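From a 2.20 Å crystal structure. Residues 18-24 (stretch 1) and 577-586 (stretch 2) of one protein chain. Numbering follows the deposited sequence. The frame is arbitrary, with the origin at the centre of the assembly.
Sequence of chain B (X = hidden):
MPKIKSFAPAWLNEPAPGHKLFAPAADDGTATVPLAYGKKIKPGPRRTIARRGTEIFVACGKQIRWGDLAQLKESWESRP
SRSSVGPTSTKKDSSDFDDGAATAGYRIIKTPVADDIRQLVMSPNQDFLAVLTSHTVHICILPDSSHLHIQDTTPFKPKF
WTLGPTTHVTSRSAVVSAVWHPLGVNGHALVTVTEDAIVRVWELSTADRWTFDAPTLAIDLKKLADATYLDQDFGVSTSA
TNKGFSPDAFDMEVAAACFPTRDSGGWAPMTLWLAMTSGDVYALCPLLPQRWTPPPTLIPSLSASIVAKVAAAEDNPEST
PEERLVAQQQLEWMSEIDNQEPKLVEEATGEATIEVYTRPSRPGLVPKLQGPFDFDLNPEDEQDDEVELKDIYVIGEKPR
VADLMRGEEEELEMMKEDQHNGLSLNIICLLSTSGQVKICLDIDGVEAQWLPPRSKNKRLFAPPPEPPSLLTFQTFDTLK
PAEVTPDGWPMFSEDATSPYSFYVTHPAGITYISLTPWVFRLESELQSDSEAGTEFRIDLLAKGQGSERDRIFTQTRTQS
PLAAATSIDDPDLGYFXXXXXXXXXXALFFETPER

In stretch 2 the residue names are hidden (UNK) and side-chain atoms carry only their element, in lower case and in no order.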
# COMPACT_ATOMS: atom_id res chain seq x y z
N GLY B 18 2.79 15.03 -31.76
CA GLY B 18 2.92 14.18 -30.59
C GLY B 18 3.44 14.94 -29.38
O GLY B 18 3.19 14.55 -28.24
N HIS B 19 4.17 16.03 -29.63
CA HIS B 19 4.77 16.81 -28.55
C HIS B 19 3.70 17.55 -27.75
O HIS B 19 3.94 17.96 -26.61
CB HIS B 19 5.79 17.80 -29.11
CG HIS B 19 6.53 18.56 -28.05
ND1 HIS B 19 7.43 17.96 -27.19
CD2 HIS B 19 6.49 19.87 -27.70
CE1 HIS B 19 7.92 18.87 -26.37
NE2 HIS B 19 7.37 20.03 -26.65
N LYS B 20 2.52 17.72 -28.33
CA LYS B 20 1.43 18.42 -27.67
C LYS B 20 0.99 17.69 -26.41
O LYS B 20 0.43 18.29 -25.49
CB LYS B 20 0.24 18.57 -28.62
CG LYS B 20 0.51 19.48 -29.81
CD LYS B 20 -0.74 19.65 -30.67
CE LYS B 20 -0.48 20.56 -31.86
NZ LYS B 20 -0.12 21.95 -31.45
N LEU B 21 1.24 16.38 -26.36
CA LEU B 21 0.88 15.57 -25.21
C LEU B 21 1.65 15.97 -23.95
O LEU B 21 1.21 15.70 -22.83
CB LEU B 21 1.14 14.09 -25.50
CG LEU B 21 0.21 13.42 -26.52
CD1 LEU B 21 0.77 12.09 -26.97
CD2 LEU B 21 -1.18 13.23 -25.92
N PHE B 22 2.80 16.62 -24.14
CA PHE B 22 3.72 16.89 -23.04
C PHE B 22 3.93 18.38 -22.79
O PHE B 22 4.14 18.80 -21.65
CB PHE B 22 5.07 16.22 -23.33
CG PHE B 22 4.95 14.77 -23.68
CD1 PHE B 22 4.79 14.37 -25.00
CD2 PHE B 22 5.00 13.79 -22.69
CE1 PHE B 22 4.68 13.03 -25.33
CE2 PHE B 22 4.90 12.45 -23.02
CZ PHE B 22 4.73 12.07 -24.34
N ALA B 23 3.89 19.18 -23.85
CA ALA B 23 4.14 20.61 -23.74
C ALA B 23 3.01 21.32 -23.00
O ALA B 23 1.86 20.93 -23.13
CB ALA B 23 4.33 21.23 -25.11
N PRO B 24 3.33 22.38 -22.23
CA PRO B 24 2.28 23.10 -21.51
C PRO B 24 1.63 24.20 -22.34
O PRO B 24 0.42 24.36 -22.28
CB PRO B 24 3.02 23.69 -20.31
CG PRO B 24 4.47 23.80 -20.76
CD PRO B 24 4.64 23.02 -22.04
N UNK B 577 10.80 2.72 -22.97
CA UNK B 577 10.28 3.35 -21.77
C UNK B 577 9.76 4.73 -22.10
O UNK B 577 10.33 5.43 -22.93
c UNK B 577 11.36 3.48 -20.69
c UNK B 577 10.81 4.17 -19.44
c UNK B 577 11.90 2.11 -20.32
c UNK B 577 13.26 2.20 -19.74
N UNK B 578 8.68 5.12 -21.43
CA UNK B 578 8.10 6.45 -21.60
C UNK B 578 8.08 7.17 -20.26
O UNK B 578 7.57 6.65 -19.27
c UNK B 578 6.77 8.45 -23.57
c UNK B 578 4.57 7.45 -22.91
c UNK B 578 6.01 7.68 -22.49
c UNK B 578 6.70 6.35 -22.19
N UNK B 579 8.65 8.37 -20.23
CA UNK B 579 8.54 9.25 -19.08
C UNK B 579 8.36 10.68 -19.58
O UNK B 579 8.12 10.88 -20.77
o UNK B 579 9.63 9.92 -17.00
c UNK B 579 9.78 9.14 -18.18
N UNK B 580 8.47 11.65 -18.69
CA UNK B 580 8.29 13.04 -19.10
C UNK B 580 8.73 14.01 -18.01
O UNK B 580 8.60 13.74 -16.82
c UNK B 580 6.84 13.31 -19.47
N UNK B 581 9.26 15.16 -18.45
CA UNK B 581 9.51 16.27 -17.55
C UNK B 581 8.23 17.10 -17.48
O UNK B 581 7.18 16.68 -17.97
c UNK B 581 11.95 16.32 -18.16
o UNK B 581 10.36 17.72 -19.31
c UNK B 581 10.68 17.15 -18.04
N UNK B 582 8.32 18.28 -16.88
CA UNK B 582 7.17 19.18 -16.80
C UNK B 582 6.74 19.65 -18.18
O UNK B 582 5.59 20.06 -18.37
c UNK B 582 6.63 19.61 -13.66
c UNK B 582 7.49 20.38 -15.91
n UNK B 582 6.24 20.44 -12.70
o UNK B 582 6.06 18.54 -13.89
c UNK B 582 7.84 20.04 -14.47
N UNK B 583 7.66 19.59 -19.14
CA UNK B 583 7.44 20.17 -20.46
C UNK B 583 7.72 19.20 -21.61
O UNK B 583 7.00 19.20 -22.62
o UNK B 583 9.71 21.01 -20.68
c UNK B 583 8.33 21.41 -20.67
c UNK B 583 8.10 22.42 -19.55
N UNK B 584 8.75 18.36 -21.46
CA UNK B 584 9.22 17.53 -22.57
C UNK B 584 9.08 16.03 -22.28
O UNK B 584 9.02 15.62 -21.12
c UNK B 584 10.92 19.33 -23.05
o UNK B 584 12.00 19.81 -22.65
o UNK B 584 10.03 20.01 -23.59
c UNK B 584 10.68 17.85 -22.87
N UNK B 585 9.02 15.21 -23.34
CA UNK B 585 8.90 13.76 -23.18
C UNK B 585 10.25 13.06 -23.05
O UNK B 585 11.29 13.65 -23.35
c UNK B 585 8.70 14.29 -25.48
c UNK B 585 8.93 15.60 -24.76
c UNK B 585 8.20 13.33 -24.46
N UNK B 586 10.21 11.81 -22.61
CA UNK B 586 11.39 10.96 -22.55
C UNK B 586 10.99 9.59 -23.06
O UNK B 586 10.26 8.85 -22.39
c UNK B 586 12.36 12.24 -20.60
c UNK B 586 11.96 10.86 -21.12
c UNK B 586 12.75 12.27 -19.14
c UNK B 586 13.15 9.91 -21.08

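Position 577 carries four carbons, forked at the first, with one arm two carbons long, and is out of reach of stretch 1. This is isoleucine, I577, buried in a strand; branching at CB is common in strands.

Position 578 also has four carbons, but the fork comes at the second, and one end carbon lies 4.2 Å from CZ of F22. This is leucine; L578 points toward stretch 1, and its apolar end suits the far end of the ring.

At 579 one carbon is followed by one oxygen: serine. The side chain of S579 points away, and its hydroxyl is hydrogen-bonded elsewhere in the structure, so a polar group is satisfied in a buried place. Its backbone pairs with position 586, N to O at 2.7 Å and O to N at 2.9 Å.

Position 580 has a single carbon, CB, which points toward F22 and sits 3.7 Å from its CD2; hence alanine. So short a side chain as that of A580 lets the ring lie close to the strand.

Position 581 shows one carbon bearing an oxygen and a carbon, the pattern of threonine. The OG1 of T581 accepts hydrogen bonds from the backbone N of 583 (3.3 Å) and of 584 (2.8 Å), bracing the turn.

Three carbons, the third carrying oxygen and nitrogen, fill 582; the count fits glutamine. The end of Q582 leads away from stretch 1, as suits a polar, exposed chain.

Position 583 repeats the threonine pattern; its CB points away, yet its end carbon comes within 4.1 Å of CG of P24. The methyl of T583 gives the proline an apolar partner, and the hydroxyl suits a partly exposed site.

At 584 two carbons end in two oxygens, one 3.7 Å from CE1 of H19, near the plane of that ring: aspartate. The short polar chain of D584 suits a partly exposed turn.

Three carbons at 585 close a ring onto the backbone N. CB stands 3.4 Å from the centroid of the F22 ring, almost on its normal, a CH-pi contact, and the ring carbon bonded to N lies 3.7 Å from ND1 of H19, at the imidazole edge. This is proline, P585, whose compact ring suits the aromatic face.

Position 586, four carbons forked at the first with one two-carbon arm, points away: isoleucine. Branched and apolar, I586 suits a buried strand.

The contact works by packing around F22, whose ring meets L578, A580 and P585. No hydrogen bond crosses between the stretches. The O of T583 approaches O of F22 at 3.0 Å, but both are acceptors; CA of A23 makes a CA-H...O contact with that T583 O at 3.4 Å.

Stretch 2 (577-586) ILSATQTDPI
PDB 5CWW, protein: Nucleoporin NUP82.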